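Local atomic coordinates of carboxylase (Deinococcus radiodurans, PDB entry 5H80), a protein that probably carries out the ATP-dependent carboxylation of biotin, through the biotin carboxylase domain of a single-chain bacterial carboxylase. Residues Pro467-His471 / Tyr472-Thr476. Residues are numbered along the deposited sequence; the frame is centred on the assembly and turned at random.
Sequences PDVQH and YELST
E473 and Y472 turn their backbone N-H groups back onto D468 and V469, closing the short helix 467-471 with a Schellman motif in the C-terminal part of the biotin carboxylase domain. E473 N reaches D468 O at 2.8 Å, in the carbonyl plane, whereas Y472 N meets V469 O at 2.9 Å from well above the plane of that carbonyl. Y472 takes the positive phi of the motif (52°), a left-handed conformation that is less favoured, though allowed, for a residue with a CB; its ring is buried. L474 CD1 lies 3.5 Å above the centre of one ring face, F269 meets the ring edge-to-face, and the hydroxyl hydrogen-bonds to D256 OD1. Branched aliphatic chains suit the tight side: L474 CD2 packs 4.1 Å from V469 CG2 and also rests against D468 O, while V469 touches L438 of helix 434-446.

The other side is loose and wet. Here the E473 chain runs extended beyond CG; its CG methylene, 3.7 Å away, and its carboxylate carbon lie beside H471 CB. Its carboxylate approaches that of D468, and the like charges probably repel. D468 OD2 is hydrogen-bonded to W478 NE1, which helps fix that carboxylate, and a water that probably eases the repulsion donates to both acids, 2.9 Å from D468 OD1 and 2.8 Å from E473 OE1.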
ATOM      1  N   PRO A 467      17.886  19.842  -5.016  1.00 27.61           N
ATOM      2  CA  PRO A 467      18.692  19.239  -6.063  1.00 26.14           C
ATOM      3  C   PRO A 467      19.669  18.186  -5.639  1.00 24.79           C
ATOM      4  O   PRO A 467      20.004  17.261  -6.372  1.00 26.02           O
ATOM      5  CB  PRO A 467      19.448  20.471  -6.638  1.00 30.72           C
ATOM      6  CG  PRO A 467      18.688  21.644  -6.241  1.00 35.55           C
ATOM      7  CD  PRO A 467      17.965  21.298  -4.963  1.00 29.46           C
ATOM      8  N   ASP A 468      20.371  18.446  -4.519  1.00 27.03           N
ATOM      9  CA  ASP A 468      21.306  17.492  -4.096  1.00 24.96           C
ATOM     10  C   ASP A 468      20.600  16.150  -3.683  1.00 26.65           C
ATOM     11  O   ASP A 468      21.131  15.126  -3.931  1.00 26.08           O
ATOM     12  CB  ASP A 468      22.167  17.942  -2.881  1.00 27.95           C
ATOM     13  CG  ASP A 468      23.049  19.157  -3.163  1.00 35.08           C
ATOM     14  OD1 ASP A 468      23.274  19.534  -4.337  1.00 35.61           O
ATOM     15  OD2 ASP A 468      23.540  19.698  -2.138  1.00 29.63           O
ATOM     16  N   VAL A 469      19.360  16.192  -3.197  1.00 24.35           N
ATOM     17  CA  VAL A 469      18.641  14.969  -2.916  1.00 24.44           C
ATOM     18  C   VAL A 469      18.167  14.309  -4.279  1.00 22.46           C
ATOM     19  O   VAL A 469      18.309  13.123  -4.482  1.00 21.62           O
ATOM     20  CB  VAL A 469      17.441  15.244  -2.003  1.00 26.41           C
ATOM     21  CG1 VAL A 469      16.570  14.031  -1.801  1.00 25.77           C
ATOM     22  CG2 VAL A 469      17.914  15.658  -0.649  1.00 25.91           C
ATOM     23  N   GLN A 470      17.637  15.174  -5.169  1.00 25.10           N
ATOM     24  CA  GLN A 470      17.303  14.756  -6.513  1.00 25.16           C
ATOM     25  C   GLN A 470      18.418  14.000  -7.311  1.00 24.17           C
ATOM     26  O   GLN A 470      18.079  13.001  -7.945  1.00 24.12           O
ATOM     27  CB  GLN A 470      16.801  15.949  -7.257  1.00 27.29           C
ATOM     28  CG  GLN A 470      15.496  16.503  -6.760  1.00 33.99           C
ATOM     29  CD  GLN A 470      15.198  17.861  -7.338  1.00 44.39           C
ATOM     30  OE1 GLN A 470      15.928  18.373  -8.186  1.00 52.96           O
ATOM     31  NE2 GLN A 470      14.122  18.449  -6.904  1.00 49.49           N
ATOM     32  N   HIS A 471      19.715  14.323  -7.122  1.00 23.46           N
ATOM     33  CA  HIS A 471      20.844  13.578  -7.697  1.00 27.32           C
ATOM     34  C   HIS A 471      21.548  12.617  -6.732  1.00 22.99           C
ATOM     35  O   HIS A 471      22.393  11.900  -7.186  1.00 25.57           O
ATOM     36  CB  HIS A 471      21.883  14.554  -8.193  1.00 26.33           C
ATOM     37  CG  HIS A 471      21.423  15.371  -9.331  1.00 29.44           C
ATOM     38  ND1 HIS A 471      21.128  14.817 -10.550  1.00 28.22           N
ATOM     39  CD2 HIS A 471      21.071  16.657  -9.401  1.00 28.49           C
ATOM     40  CE1 HIS A 471      20.741  15.767 -11.391  1.00 30.91           C
ATOM     41  NE2 HIS A 471      20.667  16.904 -10.715  1.00 32.12           N
ATOM     42  N   TYR A 472      21.005  12.550  -5.485  1.00 25.21           N
ATOM     43  CA  TYR A 472      21.544  11.805  -4.388  1.00 28.25           C
ATOM     44  C   TYR A 472      23.026  12.157  -4.178  1.00 25.30           C
ATOM     45  O   TYR A 472      23.834  11.190  -3.968  1.00 27.34           O
ATOM     46  CB  TYR A 472      21.256  10.292  -4.556  1.00 25.73           C
ATOM     47  CG  TYR A 472      20.845   9.688  -3.251  1.00 23.60           C
ATOM     48  CD1 TYR A 472      19.519   9.880  -2.802  1.00 23.79           C
ATOM     49  CD2 TYR A 472      21.768   9.048  -2.412  1.00 22.81           C
ATOM     50  CE1 TYR A 472      19.114   9.415  -1.502  1.00 23.58           C
ATOM     51  CE2 TYR A 472      21.344   8.498  -1.143  1.00 26.00           C
ATOM     52  CZ  TYR A 472      20.076   8.735  -0.686  1.00 25.85           C
ATOM     53  OH  TYR A 472      19.691   8.346   0.574  1.00 25.05           O
ATOM     54  N   GLU A 473      23.385  13.437  -4.283  1.00 27.75           N
ATOM     55  CA  GLU A 473      24.769  13.816  -4.076  1.00 28.92           C
ATOM     56  C   GLU A 473      24.884  14.189  -2.591  1.00 27.87           C
ATOM     57  O   GLU A 473      24.712  15.394  -2.260  1.00 32.51           O
ATOM     58  CB  GLU A 473      25.093  14.965  -4.955  1.00 28.36           C
ATOM     59  CG  GLU A 473      25.173  14.558  -6.405  1.00 31.45           C
ATOM     60  CD  GLU A 473      25.385  15.758  -7.335  1.00 34.82           C
ATOM     61  OE1 GLU A 473      25.039  16.909  -7.026  1.00 38.79           O
ATOM     62  OE2 GLU A 473      25.936  15.512  -8.392  1.00 30.71           O
ATOM     63  N   LEU A 474      24.962  13.176  -1.707  1.00 25.33           N
ATOM     64  CA  LEU A 474      24.657  13.376  -0.269  1.00 22.48           C
ATOM     65  C   LEU A 474      25.709  12.606   0.542  1.00 21.72           C
ATOM     66  O   LEU A 474      26.354  11.627   0.027  1.00 28.29           O
ATOM     67  CB  LEU A 474      23.332  12.689   0.023  1.00 23.35           C
ATOM     68  CG  LEU A 474      22.108  13.297  -0.661  1.00 23.45           C
ATOM     69  CD1 LEU A 474      20.885  12.378  -0.406  1.00 28.23           C
ATOM     70  CD2 LEU A 474      21.836  14.720  -0.253  1.00 25.39           C
ATOM     71  N   SER A 475      25.929  13.045   1.749  1.00 24.29           N
ATOM     72  CA  SER A 475      26.692  12.309   2.713  1.00 22.64           C
ATOM     73  C   SER A 475      25.939  12.453   4.042  1.00 25.28           C
ATOM     74  O   SER A 475      25.002  13.259   4.144  1.00 24.76           O
ATOM     75  CB  SER A 475      28.142  12.995   2.956  1.00 22.69           C
ATOM     76  OG  SER A 475      27.912  14.266   3.509  1.00 25.98           O
ATOM     77  N   THR A 476      26.418  11.777   5.059  1.00 25.29           N
ATOM     78  CA  THR A 476      25.761  11.832   6.401  1.00 30.08           C
ATOM     79  C   THR A 476      25.879  13.251   7.085  1.00 28.49           C
ATOM     80  O   THR A 476      25.132  13.540   7.931  1.00 32.44           O
ATOM     81  CB  THR A 476      26.307  10.721   7.299  1.00 25.77           C
ATOM     82  OG1 THR A 476      27.748  10.792   7.337  1.00 28.92           O
ATOM     83  CG2 THR A 476      25.910   9.337   6.762  1.00 25.50           C
TER
HETATM   84  O   HOH W   1      22.872  18.606  -7.105  1.00 34.42           O
HETATM   85  O   HOH W   2      26.248  18.014  -1.989  1.00 52.88           O